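Local coordinates for 49 protein (Murid herpesvirus 4, PDB 6A4V) that probably interacts with the host poly(ADP-ribose) polymerase 1 and thereby facilitates replication of the virus, at residues 63-68 and 254-259; 70-75 and 247-252; 184-187 and 191-194; 259-264 and 273-278; 283-288 and 295-300. One frame throughout, in Å; residues are numbered along the deposited sequence.

Interaction 1. Residues 63-68 and 254-259; sequences SACLCK and VKELEA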
# COMPACT_ATOMS: atom_id res chain seq x y z
N SER B 63 2.75 -14.82 -23.51
CA SER B 63 2.64 -13.40 -23.33
C SER B 63 1.30 -13.00 -22.71
O SER B 63 1.25 -12.22 -21.80
CB SER B 63 2.79 -12.71 -24.61
OG SER B 63 4.10 -12.92 -25.13
N ALA B 64 0.21 -13.54 -23.23
CA ALA B 64 -1.09 -13.18 -22.73
C ALA B 64 -1.23 -13.65 -21.28
O ALA B 64 -1.59 -12.89 -20.38
CB ALA B 64 -2.14 -13.77 -23.65
N CYS B 65 -0.81 -14.88 -21.01
CA CYS B 65 -0.97 -15.48 -19.67
C CYS B 65 -0.24 -14.59 -18.65
O CYS B 65 -0.77 -14.27 -17.57
CB CYS B 65 -0.51 -16.93 -19.70
SG CYS B 65 -1.03 -17.82 -18.21
N LEU B 66 0.92 -14.07 -19.05
CA LEU B 66 1.73 -13.35 -18.16
C LEU B 66 1.11 -11.99 -17.83
O LEU B 66 1.06 -11.65 -16.65
CB LEU B 66 3.11 -13.18 -18.75
CG LEU B 66 3.94 -14.44 -18.61
CD1 LEU B 66 5.24 -14.24 -19.36
CD2 LEU B 66 4.18 -14.73 -17.14
N CYS B 67 0.63 -11.27 -18.85
CA CYS B 67 -0.11 -10.03 -18.60
C CYS B 67 -1.22 -10.37 -17.59
O CYS B 67 -1.38 -9.73 -16.61
CB CYS B 67 -0.66 -9.45 -19.90
SG CYS B 67 0.63 -9.05 -21.13
N LYS B 68 -1.95 -11.47 -17.83
CA LYS B 68 -3.14 -11.77 -17.09
C LYS B 68 -2.74 -11.94 -15.63
O LYS B 68 -3.44 -11.42 -14.74
CB LYS B 68 -3.83 -13.04 -17.60
CG LYS B 68 -4.37 -12.97 -19.02
CD LYS B 68 -5.80 -13.55 -19.26
CE LYS B 68 -5.95 -14.25 -20.60
NZ LYS B 68 -6.50 -15.63 -20.46
N VAL B 254 -1.45 -19.45 -12.97
CA VAL B 254 -0.04 -19.88 -12.93
C VAL B 254 0.06 -21.33 -13.45
O VAL B 254 0.95 -21.67 -14.24
CB VAL B 254 0.60 -19.62 -11.54
CG1 VAL B 254 1.98 -20.25 -11.42
CG2 VAL B 254 0.73 -18.10 -11.29
N LYS B 255 -0.88 -22.22 -13.05
CA LYS B 255 -0.77 -23.62 -13.55
C LYS B 255 -0.96 -23.71 -15.07
O LYS B 255 -0.24 -24.46 -15.67
CB LYS B 255 -1.68 -24.57 -12.79
CG LYS B 255 -0.94 -25.11 -11.56
CD LYS B 255 -1.81 -25.31 -10.40
CE LYS B 255 -1.06 -25.46 -9.10
NZ LYS B 255 -2.00 -25.21 -7.97
N GLU B 256 -1.88 -22.91 -15.62
CA GLU B 256 -2.09 -22.80 -16.99
C GLU B 256 -0.79 -22.38 -17.66
O GLU B 256 -0.41 -23.00 -18.64
CB GLU B 256 -3.18 -21.79 -17.32
CG GLU B 256 -3.22 -21.47 -18.79
CD GLU B 256 -4.27 -20.51 -19.31
OE1 GLU B 256 -4.71 -20.77 -20.43
OE2 GLU B 256 -4.59 -19.49 -18.66
N LEU B 257 -0.15 -21.30 -17.19
CA LEU B 257 1.07 -20.83 -17.80
C LEU B 257 2.11 -21.95 -17.83
O LEU B 257 2.85 -22.03 -18.78
CB LEU B 257 1.64 -19.64 -17.02
CG LEU B 257 3.06 -19.20 -17.43
CD1 LEU B 257 3.01 -18.27 -18.61
CD2 LEU B 257 3.77 -18.52 -16.30
N GLU B 258 2.26 -22.72 -16.73
CA GLU B 258 3.26 -23.78 -16.69
C GLU B 258 2.98 -24.82 -17.80
O GLU B 258 3.88 -25.37 -18.42
CB GLU B 258 3.29 -24.55 -15.36
CG GLU B 258 3.64 -23.76 -14.13
CD GLU B 258 3.64 -24.64 -12.88
OE1 GLU B 258 2.75 -25.53 -12.78
OE2 GLU B 258 4.55 -24.45 -12.03
N ALA B 259 1.70 -25.11 -18.05
CA ALA B 259 1.38 -26.13 -19.02
C ALA B 259 1.75 -25.62 -20.41
O ALA B 259 2.64 -26.20 -21.08
CB ALA B 259 -0.06 -26.53 -18.94
O HOH W 1 -4.25 -17.39 -20.74
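The carboxylate oxygen OE2 of E256 is gripped by two partners: a water, which donates to E256 OE2 at 3.0 Å, and ND1 of H253 three residues earlier on the same helix. That water in turn accepts a hydrogen bond from K68 NZ at 2.9 Å, bridging two charged ends whose own separation, K68 NZ to E256 OE2, is 4.7 Å. The lysine also has a long, weak ion pair with D55 on helix 44-57. Beneath this polar strap the contact is apolar. C65 sits opposite L257, and its sulfur, turned anti to the backbone N (chi1 -167°), comes alongside the base of the leucine, with C65 SG 3.4 Å from L257 CB. Farther round the helix L66 crosses the same leucine at a slant, L66 CD2 lying 3.9 Å from L257 CD2. The two segments run nearly antiparallel (161°), their axes approaching to 9.8 Å. L66 also packs on L305 and Q309 of helix 295-312, and L257 on L279 of helix 274-289. A buried sulfur and leucine interface is thus edged by a water-mediated link between opposite charges, consistent with an electrostatic contribution at the margin.

Interaction 2. Residues 70-75 and 247-252; sequences QVLCKI and NALFKN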
# COMPACT_ATOMS: atom_id res chain seq x y z
N GLN B 70 -0.03 -10.64 -14.23
CA GLN B 70 0.45 -9.38 -13.67
C GLN B 70 -0.74 -8.59 -13.15
O GLN B 70 -0.74 -8.19 -11.95
CB GLN B 70 1.22 -8.60 -14.71
CG GLN B 70 2.62 -9.15 -14.86
CD GLN B 70 3.41 -8.44 -15.94
OE1 GLN B 70 2.91 -8.18 -17.04
NE2 GLN B 70 4.66 -8.14 -15.62
N VAL B 71 -1.82 -8.57 -13.94
CA VAL B 71 -3.04 -7.97 -13.51
C VAL B 71 -3.54 -8.66 -12.24
O VAL B 71 -4.03 -7.96 -11.36
CB VAL B 71 -4.16 -8.08 -14.54
CG1 VAL B 71 -5.50 -7.78 -13.91
CG2 VAL B 71 -3.87 -7.16 -15.72
N LEU B 72 -3.49 -10.01 -12.21
CA LEU B 72 -4.04 -10.67 -11.04
C LEU B 72 -3.15 -10.48 -9.84
O LEU B 72 -3.65 -10.45 -8.71
CB LEU B 72 -4.27 -12.15 -11.30
CG LEU B 72 -5.47 -12.45 -12.16
CD1 LEU B 72 -5.46 -13.90 -12.52
CD2 LEU B 72 -6.75 -12.11 -11.44
N CYS B 73 -1.83 -10.39 -10.05
CA CYS B 73 -0.93 -10.14 -8.90
C CYS B 73 -1.19 -8.78 -8.20
O CYS B 73 -1.19 -8.64 -6.90
CB CYS B 73 0.50 -10.12 -9.40
SG CYS B 73 1.57 -10.39 -8.00
N LYS B 74 -1.30 -7.71 -8.99
CA LYS B 74 -1.63 -6.40 -8.42
C LYS B 74 -2.94 -6.53 -7.66
O LYS B 74 -3.04 -6.18 -6.44
CB LYS B 74 -1.71 -5.37 -9.54
CG LYS B 74 -0.33 -4.87 -9.94
CD LYS B 74 -0.12 -4.80 -11.45
CE LYS B 74 1.33 -4.49 -11.82
NZ LYS B 74 1.67 -4.94 -13.20
N ILE B 75 -3.94 -7.06 -8.35
CA ILE B 75 -5.28 -7.04 -7.79
C ILE B 75 -5.26 -7.78 -6.47
O ILE B 75 -5.67 -7.25 -5.46
CB ILE B 75 -6.33 -7.61 -8.73
CG1 ILE B 75 -6.61 -6.61 -9.84
CG2 ILE B 75 -7.59 -7.94 -7.90
CD1 ILE B 75 -7.54 -7.15 -10.94
N ASN B 247 -7.68 -14.98 -5.84
CA ASN B 247 -6.52 -15.81 -5.46
C ASN B 247 -6.55 -17.14 -6.25
O ASN B 247 -5.55 -17.59 -6.78
CB ASN B 247 -6.34 -15.96 -3.93
CG ASN B 247 -5.62 -14.78 -3.29
OD1 ASN B 247 -4.41 -14.66 -3.34
ND2 ASN B 247 -6.37 -13.82 -2.79
N ALA B 248 -7.67 -17.83 -6.26
CA ALA B 248 -7.92 -19.04 -7.17
C ALA B 248 -7.55 -18.72 -8.62
O ALA B 248 -6.69 -19.33 -9.31
CB ALA B 248 -9.38 -19.32 -7.07
N LEU B 249 -8.11 -17.63 -9.06
CA LEU B 249 -8.03 -17.29 -10.42
C LEU B 249 -6.56 -17.05 -10.72
O LEU B 249 -6.14 -17.43 -11.74
CB LEU B 249 -8.94 -16.10 -10.67
CG LEU B 249 -9.39 -15.81 -12.10
CD1 LEU B 249 -10.03 -17.01 -12.77
CD2 LEU B 249 -10.36 -14.61 -12.11
N PHE B 250 -5.77 -16.51 -9.76
CA PHE B 250 -4.32 -16.25 -9.98
C PHE B 250 -3.55 -17.58 -9.89
O PHE B 250 -2.66 -17.90 -10.72
CB PHE B 250 -3.89 -15.16 -9.01
CG PHE B 250 -2.41 -14.87 -8.93
CD1 PHE B 250 -1.72 -14.48 -10.05
CD2 PHE B 250 -1.75 -14.88 -7.71
CE1 PHE B 250 -0.35 -14.30 -10.01
CE2 PHE B 250 -0.40 -14.57 -7.63
CZ PHE B 250 0.31 -14.33 -8.80
N LYS B 251 -3.79 -18.31 -8.82
CA LYS B 251 -3.04 -19.62 -8.69
C LYS B 251 -3.25 -20.55 -9.91
O LYS B 251 -2.37 -21.25 -10.34
CB LYS B 251 -3.58 -20.34 -7.47
CG LYS B 251 -2.85 -21.62 -7.09
CD LYS B 251 -3.80 -22.67 -6.52
CE LYS B 251 -4.78 -22.15 -5.49
NZ LYS B 251 -5.56 -23.30 -4.95
N ASN B 252 -4.49 -20.67 -10.39
CA ASN B 252 -4.83 -21.55 -11.49
C ASN B 252 -4.27 -21.02 -12.82
O ASN B 252 -3.92 -21.84 -13.75
CB ASN B 252 -6.34 -21.80 -11.52
CG ASN B 252 -6.79 -22.64 -10.36
OD1 ASN B 252 -6.23 -23.73 -10.14
ND2 ASN B 252 -7.86 -22.22 -9.68
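L72 and F250 face each other across two helices that run roughly antiparallel, and theirs is the central contact. L72 CB lies 3.7 Å from F250 CD1, approaching the ring obliquely, while the leucine's CD1 methyl reaches past the ring to the opposite backbone, with L72 CD1 3.6 Å from F250 CA. The same methyl rests 3.7 Å from L249 O, and L249 meets it more loosely through its CG. With its CG anti to the backbone N (chi1 172°), F250 sends its ring toward helix 61-85, where the backbone N of C73 stands over one face, offset toward the rim. The sulfur of C73 makes a sulfur-aromatic contact, SG being 5.0 Å from the centroid of the F250 ring and 43° off its normal. The axes of the short segments come within 9.5 Å, at 143° between N-to-C directions, and no hydrogen bond joins the two segments. Farther out, L69 and C76 of helix 61-85 also touch the phenylalanine. I301 of helix 295-312 packs on both F250 and C73, L286 and L289 of helix 274-289 touch the ring, and F51 of helix 44-57 meets L72, placing the contact within a bundle of five helices.

Interaction 3. Residues 184-187 and 191-194; sequences LDNK and YMYN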
# COMPACT_ATOMS: atom_id res chain seq x y z
N LEU B 184 -22.15 4.91 -5.86
CA LEU B 184 -23.10 4.36 -4.89
C LEU B 184 -23.85 3.17 -5.49
O LEU B 184 -24.09 2.22 -4.79
CB LEU B 184 -24.07 5.45 -4.40
CG LEU B 184 -23.48 6.43 -3.39
CD1 LEU B 184 -24.46 7.54 -3.06
CD2 LEU B 184 -23.03 5.71 -2.12
N ASP B 185 -24.26 3.24 -6.76
CA ASP B 185 -24.86 2.06 -7.40
C ASP B 185 -23.72 1.20 -7.91
O ASP B 185 -23.05 1.56 -8.90
CB ASP B 185 -25.81 2.40 -8.55
CG ASP B 185 -26.56 1.20 -9.12
OD1 ASP B 185 -26.67 0.15 -8.42
OD2 ASP B 185 -27.03 1.33 -10.25
N ASN B 186 -23.51 0.09 -7.21
CA ASN B 186 -22.36 -0.74 -7.46
C ASN B 186 -22.87 -2.08 -7.95
O ASN B 186 -22.19 -3.11 -7.80
CB ASN B 186 -21.47 -0.86 -6.22
CG ASN B 186 -22.18 -1.59 -5.11
OD1 ASN B 186 -23.21 -2.21 -5.35
ND2 ASN B 186 -21.62 -1.56 -3.90
N LYS B 187 -24.07 -2.03 -8.56
CA LYS B 187 -24.67 -3.12 -9.22
C LYS B 187 -24.65 -4.33 -8.29
O LYS B 187 -24.00 -5.33 -8.62
CB LYS B 187 -23.95 -3.41 -10.54
CG LYS B 187 -23.96 -2.26 -11.54
CD LYS B 187 -23.44 -2.66 -12.92
CE LYS B 187 -23.52 -1.57 -13.97
NZ LYS B 187 -22.90 -2.01 -15.24
N TYR B 191 -18.74 -4.68 -7.52
CA TYR B 191 -17.50 -3.95 -7.18
C TYR B 191 -17.80 -3.07 -5.98
O TYR B 191 -18.96 -2.94 -5.61
CB TYR B 191 -16.98 -3.12 -8.35
CG TYR B 191 -18.01 -2.23 -9.01
CD1 TYR B 191 -18.74 -2.65 -10.11
CD2 TYR B 191 -18.26 -0.97 -8.52
CE1 TYR B 191 -19.66 -1.82 -10.73
CE2 TYR B 191 -19.19 -0.14 -9.11
CZ TYR B 191 -19.89 -0.56 -10.22
OH TYR B 191 -20.78 0.30 -10.78
N MET B 192 -16.74 -2.54 -5.36
CA MET B 192 -16.83 -1.53 -4.35
C MET B 192 -15.70 -0.54 -4.62
O MET B 192 -14.62 -0.93 -5.01
CB MET B 192 -16.70 -2.06 -2.92
CG MET B 192 -18.01 -2.20 -2.16
SD MET B 192 -18.87 -0.66 -1.76
CE MET B 192 -18.67 -0.56 0.01
N TYR B 193 -15.99 0.74 -4.45
CA TYR B 193 -14.93 1.73 -4.45
C TYR B 193 -14.29 1.74 -3.07
O TYR B 193 -14.91 1.37 -2.08
CB TYR B 193 -15.48 3.09 -4.86
CG TYR B 193 -15.81 3.13 -6.32
CD1 TYR B 193 -14.79 3.26 -7.24
CD2 TYR B 193 -17.12 3.09 -6.79
CE1 TYR B 193 -15.05 3.27 -8.60
CE2 TYR B 193 -17.38 3.11 -8.16
CZ TYR B 193 -16.34 3.22 -9.06
OH TYR B 193 -16.53 3.20 -10.41
N ASN B 194 -13.03 2.13 -3.00
CA ASN B 194 -12.34 2.27 -1.71
C ASN B 194 -12.58 3.67 -1.11
O ASN B 194 -13.08 4.62 -1.74
CB ASN B 194 -10.85 2.00 -1.90
CG ASN B 194 -10.19 3.05 -2.77
OD1 ASN B 194 -10.82 4.04 -3.19
ND2 ASN B 194 -8.91 2.88 -3.02
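A tight chain reversal follows helix 173-184 and leads into the short strand 192-193, and within it the ring of Y191 folds back against the backbone of N186. The carbonyl oxygen N186 O lies 4.0 Å above the plane of the Y191 ring, over its centre, while N186 CA stands 3.6 Å from Y191 CE2. This placement follows from chi1 of the tyrosine (50°), which sets CG between the backbone N and the carbonyl carbon and turns the ring back toward residues 185-187. The far end of the ring reaches D185, whose carbonyl oxygen is 3.2 Å from Y191 OH. K187 crosses the phenol at a slant, K187 CG being 4.2 Å from Y191 OH.

The side chain of N186 turns instead to the backbone of Y191 and to M192. N186 CB is 3.3 Å from Y191 O, and the amide continues toward the methionine, N186 ND2 lying 3.6 Å from M192 SD. The other end of the amide is engaged locally, OD1 accepting a hydrogen bond from the backbone N of F189, which pins the side chain inside the reversal. A weak bond from K187 N to D185 OD1 (3.4 Å) adds a second local tie just after the helix end.

M192 shares backbone hydrogen bonds with Y40 and Y41, and Y193 stacks on F39, tying this piece to the N-terminal part of the chain. M192 also packs against F230 and C233 of helix 213-235, while N186 and L184 both lean on L229 of that helix and L184 also meets H162 and C165 of helix 161-168.

Interaction 4. Residues 259-264 and 273-278; sequences AIVESD and SVVWAK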
# COMPACT_ATOMS: atom_id res chain seq x y z
N ALA B 259 1.70 -25.11 -18.05
CA ALA B 259 1.38 -26.13 -19.02
C ALA B 259 1.75 -25.62 -20.41
O ALA B 259 2.64 -26.20 -21.08
CB ALA B 259 -0.06 -26.53 -18.94
N ILE B 260 1.08 -24.53 -20.78
CA ILE B 260 1.31 -23.75 -21.96
C ILE B 260 2.79 -23.70 -22.31
O ILE B 260 3.15 -23.80 -23.47
CB ILE B 260 0.71 -22.34 -21.76
CG1 ILE B 260 -0.79 -22.36 -21.99
CG2 ILE B 260 1.39 -21.30 -22.62
CD1 ILE B 260 -1.44 -21.00 -21.90
N VAL B 261 3.64 -23.38 -21.33
CA VAL B 261 5.03 -23.09 -21.62
C VAL B 261 5.67 -24.40 -22.10
O VAL B 261 6.42 -24.39 -23.08
CB VAL B 261 5.77 -22.44 -20.43
CG1 VAL B 261 7.29 -22.62 -20.47
CG2 VAL B 261 5.44 -20.96 -20.38
N GLU B 262 5.26 -25.49 -21.44
CA GLU B 262 5.84 -26.81 -21.60
C GLU B 262 5.41 -27.45 -22.91
O GLU B 262 6.16 -28.20 -23.49
CB GLU B 262 5.43 -27.73 -20.46
CG GLU B 262 6.30 -28.96 -20.37
CD GLU B 262 5.93 -29.88 -19.22
OE1 GLU B 262 5.68 -31.07 -19.50
OE2 GLU B 262 5.85 -29.38 -18.07
N SER B 263 4.20 -27.12 -23.38
CA SER B 263 3.70 -27.61 -24.64
C SER B 263 4.14 -26.70 -25.81
O SER B 263 3.39 -26.53 -26.77
CB SER B 263 2.20 -27.73 -24.59
OG SER B 263 1.56 -26.50 -24.89
N ASP B 264 5.36 -26.12 -25.72
CA ASP B 264 6.00 -25.35 -26.80
C ASP B 264 7.50 -25.69 -26.85
O ASP B 264 8.34 -25.02 -26.21
CB ASP B 264 5.82 -23.85 -26.62
CG ASP B 264 4.37 -23.37 -26.75
OD1 ASP B 264 3.44 -24.15 -26.40
OD2 ASP B 264 4.18 -22.23 -27.18
N SER B 273 18.30 -23.06 -18.65
CA SER B 273 17.15 -22.34 -19.24
C SER B 273 16.50 -21.46 -18.17
O SER B 273 15.86 -21.96 -17.24
CB SER B 273 16.15 -23.31 -19.83
OG SER B 273 15.05 -22.62 -20.41
N VAL B 274 16.67 -20.14 -18.30
CA VAL B 274 16.23 -19.19 -17.26
C VAL B 274 14.69 -19.14 -17.19
O VAL B 274 14.14 -18.71 -16.16
CB VAL B 274 16.86 -17.79 -17.46
CG1 VAL B 274 16.27 -17.06 -18.65
CG2 VAL B 274 16.77 -16.91 -16.22
N VAL B 275 13.99 -19.56 -18.25
CA VAL B 275 12.53 -19.74 -18.22
C VAL B 275 12.18 -20.79 -17.17
O VAL B 275 11.48 -20.51 -16.19
CB VAL B 275 11.94 -20.14 -19.59
CG1 VAL B 275 10.45 -20.43 -19.50
CG2 VAL B 275 12.20 -19.08 -20.64
N TRP B 276 12.69 -22.01 -17.37
CA TRP B 276 12.41 -23.16 -16.50
C TRP B 276 12.71 -22.83 -15.03
O TRP B 276 12.03 -23.36 -14.13
CB TRP B 276 13.19 -24.39 -16.99
CG TRP B 276 12.61 -24.95 -18.25
CD1 TRP B 276 13.16 -24.97 -19.51
CD2 TRP B 276 11.30 -25.53 -18.38
NE1 TRP B 276 12.29 -25.55 -20.40
CE2 TRP B 276 11.14 -25.90 -19.73
CE3 TRP B 276 10.26 -25.77 -17.47
CZ2 TRP B 276 9.97 -26.50 -20.19
CZ3 TRP B 276 9.11 -26.36 -17.93
CH2 TRP B 276 8.97 -26.73 -19.27
N ALA B 277 13.67 -21.93 -14.82
CA ALA B 277 14.16 -21.48 -13.51
C ALA B 277 13.22 -20.47 -12.84
O ALA B 277 12.94 -20.56 -11.63
CB ALA B 277 15.52 -20.86 -13.70
N LYS B 278 12.87 -19.43 -13.59
CA LYS B 278 11.90 -18.49 -13.19
C LYS B 278 10.57 -19.22 -12.98
O LYS B 278 9.88 -18.98 -11.97
CB LYS B 278 11.82 -17.32 -14.19
CG LYS B 278 13.00 -16.36 -14.10
CD LYS B 278 12.90 -15.10 -14.96
CE LYS B 278 14.14 -14.23 -14.87
NZ LYS B 278 14.26 -13.58 -13.54
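V261 and V275 form the more enclosed part of this contact, their side chains reaching toward each other tip to tip with V261 CG1 4.0 Å from V275 CG1. In both valines CG1 is anti to the backbone N (chi1 157° in V261 and 175° in V275), which presents the same branch from each helix to the middle of the gap. Even here the backbones stay well apart, V261 CA and V275 CA being 8.9 Å from each other, so at this point the two valines meet through one methyl each.

The outer part is formed by E262 and W276, both exposed. The indole swings toward helix 238-262 and offers its six-membered end: W276 CH2 is 3.6 Å from E262 CG and 3.9 Å from E262 CB. The glutamate's aliphatic carbons therefore lie at the edge of the ring, near its plane, not over a face. The two side chains cross at about a right angle, and the carboxylate and indole planes are 53° apart. It is the methylene part of the acid that does the touching, with its chain extended beyond CG, and no hydrogen bond passes between the two segments.

The contact joins the C-terminal end of helix 238-262 to the start of helix 274-289, across a connection of which residues 265-270 are not modelled. V261 also packs on V62 of helix 61-85, and V275 on Y311 of helix 295-312. The second subunit meets helix 274-289, where R106 of that subunit hydrogen-bonds to W276 O and its E206 forms a salt bridge with K278.

Interaction 5. Residues 283-288 and 295-300; sequences NHLLHR and TLVFDE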
# COMPACT_ATOMS: atom_id res chain seq x y z
N ASN B 283 6.63 -20.96 -9.17
CA ASN B 283 5.77 -22.02 -8.60
C ASN B 283 5.93 -22.05 -7.08
O ASN B 283 4.92 -22.05 -6.36
CB ASN B 283 6.04 -23.35 -9.32
CG ASN B 283 5.47 -24.51 -8.53
OD1 ASN B 283 4.24 -24.65 -8.44
ND2 ASN B 283 6.36 -25.21 -7.85
N HIS B 284 7.19 -22.00 -6.59
CA HIS B 284 7.51 -21.95 -5.13
C HIS B 284 6.84 -20.76 -4.44
O HIS B 284 6.34 -20.86 -3.31
CB HIS B 284 9.05 -21.81 -4.93
CG HIS B 284 9.84 -23.03 -5.24
ND1 HIS B 284 11.01 -22.98 -6.00
CD2 HIS B 284 9.67 -24.33 -4.89
CE1 HIS B 284 11.53 -24.18 -6.11
NE2 HIS B 284 10.72 -25.04 -5.44
N LEU B 285 6.85 -19.61 -5.13
CA LEU B 285 6.22 -18.45 -4.60
C LEU B 285 4.71 -18.65 -4.41
O LEU B 285 4.16 -18.27 -3.30
CB LEU B 285 6.55 -17.26 -5.52
CG LEU B 285 7.94 -16.66 -5.24
CD1 LEU B 285 8.36 -15.73 -6.34
CD2 LEU B 285 7.98 -15.99 -3.90
N LEU B 286 4.05 -19.19 -5.47
CA LEU B 286 2.60 -19.36 -5.47
C LEU B 286 2.19 -20.30 -4.36
O LEU B 286 1.23 -20.06 -3.63
CB LEU B 286 2.09 -19.80 -6.85
CG LEU B 286 1.39 -18.68 -7.62
CD1 LEU B 286 0.22 -18.14 -6.81
CD2 LEU B 286 2.35 -17.55 -7.97
N HIS B 287 3.01 -21.32 -4.16
CA HIS B 287 2.79 -22.26 -3.13
C HIS B 287 2.95 -21.59 -1.76
O HIS B 287 2.24 -21.97 -0.78
CB HIS B 287 3.76 -23.44 -3.29
CG HIS B 287 3.37 -24.60 -2.43
ND1 HIS B 287 3.74 -24.69 -1.09
CD2 HIS B 287 2.58 -25.67 -2.68
CE1 HIS B 287 3.23 -25.79 -0.57
NE2 HIS B 287 2.51 -26.39 -1.52
N ARG B 288 3.91 -20.66 -1.62
CA ARG B 288 4.07 -20.00 -0.31
C ARG B 288 2.91 -19.03 -0.08
O ARG B 288 2.47 -18.88 1.08
CB ARG B 288 5.37 -19.19 -0.17
CG ARG B 288 5.65 -18.69 1.25
CD ARG B 288 5.95 -19.87 2.17
NE ARG B 288 6.35 -19.46 3.51
CZ ARG B 288 5.54 -19.38 4.56
NH1 ARG B 288 4.42 -20.09 4.62
NH2 ARG B 288 5.85 -18.55 5.55
N THR B 295 2.12 -9.08 1.30
CA THR B 295 2.54 -8.11 0.32
C THR B 295 3.99 -8.34 -0.10
O THR B 295 4.35 -7.99 -1.20
CB THR B 295 2.31 -6.67 0.86
OG1 THR B 295 2.65 -5.69 -0.12
CG2 THR B 295 3.11 -6.37 2.10
N LEU B 296 4.86 -8.86 0.76
CA LEU B 296 6.25 -9.12 0.28
C LEU B 296 6.25 -10.17 -0.83
O LEU B 296 6.98 -10.00 -1.88
CB LEU B 296 7.16 -9.55 1.45
CG LEU B 296 7.29 -8.54 2.59
CD1 LEU B 296 8.20 -9.12 3.67
CD2 LEU B 296 7.87 -7.22 2.07
N VAL B 297 5.38 -11.20 -0.68
CA VAL B 297 5.32 -12.28 -1.69
C VAL B 297 4.83 -11.72 -3.01
O VAL B 297 5.38 -12.01 -4.14
CB VAL B 297 4.52 -13.51 -1.23
CG1 VAL B 297 4.47 -14.56 -2.30
CG2 VAL B 297 5.01 -14.16 0.04
N PHE B 298 3.74 -10.99 -2.97
CA PHE B 298 3.24 -10.37 -4.24
C PHE B 298 4.35 -9.56 -4.90
O PHE B 298 4.53 -9.72 -6.13
CB PHE B 298 2.03 -9.48 -4.03
CG PHE B 298 0.82 -10.27 -3.62
CD1 PHE B 298 0.14 -11.05 -4.55
CD2 PHE B 298 0.50 -10.39 -2.27
CE1 PHE B 298 -0.96 -11.78 -4.17
CE2 PHE B 298 -0.58 -11.17 -1.88
CZ PHE B 298 -1.34 -11.79 -2.84
N ASP B 299 5.14 -8.84 -4.09
CA ASP B 299 6.20 -8.04 -4.66
C ASP B 299 7.22 -8.93 -5.37
O ASP B 299 7.71 -8.61 -6.44
CB ASP B 299 6.90 -7.17 -3.61
CG ASP B 299 6.15 -5.91 -3.17
OD1 ASP B 299 5.56 -5.27 -4.06
OD2 ASP B 299 6.22 -5.53 -1.93
N GLU B 300 7.65 -10.00 -4.71
CA GLU B 300 8.58 -10.96 -5.39
C GLU B 300 7.98 -11.57 -6.66
O GLU B 300 8.62 -11.66 -7.70
CB GLU B 300 9.02 -12.05 -4.43
CG GLU B 300 10.43 -12.46 -4.73
CD GLU B 300 10.89 -13.59 -3.87
OE1 GLU B 300 10.62 -13.51 -2.57
OE2 GLU B 300 11.44 -14.52 -4.50
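Apolar contacts carry this pairing, and L285 supplies one whole side of it. Its CD2 methyl lies 4.1 Å from V297 CG1, and the same valine branch also rests 3.9 Å from the backbone oxygen L285 O. CG1 of V297 is directed there by its position anti to the backbone N (chi1 179°).

A second kind of contact sets hydrocarbon against a carboxylate. The leucine meets E300 at about a right angle, both methyls lying against one face of the carboxylate: L285 CD2 is 3.8 Å from E300 CD, and L285 CD1 is 3.8 Å from E300 OE2. No hydrogen bond links the segments.

The polar ends are met from the second subunit. E300 OE2 forms a salt bridge with R99 of that subunit, and E300 OE1 shares a weak hydrogen bond with its H92. R99 also packs against L285, and H92 against V297, so the neighbouring chain lies over the residues that join the two helices.

A buried carboxylate pressed against leucine methyls would be costly if left alone. Its pairing with an arginine from the other chain would be expected to favour the ionised form, coupling the packing of helices 274-289 and 295-312 to the dimer contact.

How the interactions relate
Four of the five contacts gather in one helical bundle, and interaction 3 stands apart, nearer the middle of the chain and 21 Å or more between centres from every other. Interactions 1 and 2 are successive levels, centres 10 Å apart, along helices 61-85 and 238-262, bringing together parts of the chain over 170 residues distant, and interaction 3 lies in sequence between their halves. Interactions 4 and 5 come later and join consecutive helices: 238-262 to 274-289, then 274-289 to 295-312. L286 of interaction 5 bridges the levels, packing on V254 of interaction 1 and F250 of interaction 2. Interactions 4 and 5 also touch the second subunit, so the bundle contributes to the dimer.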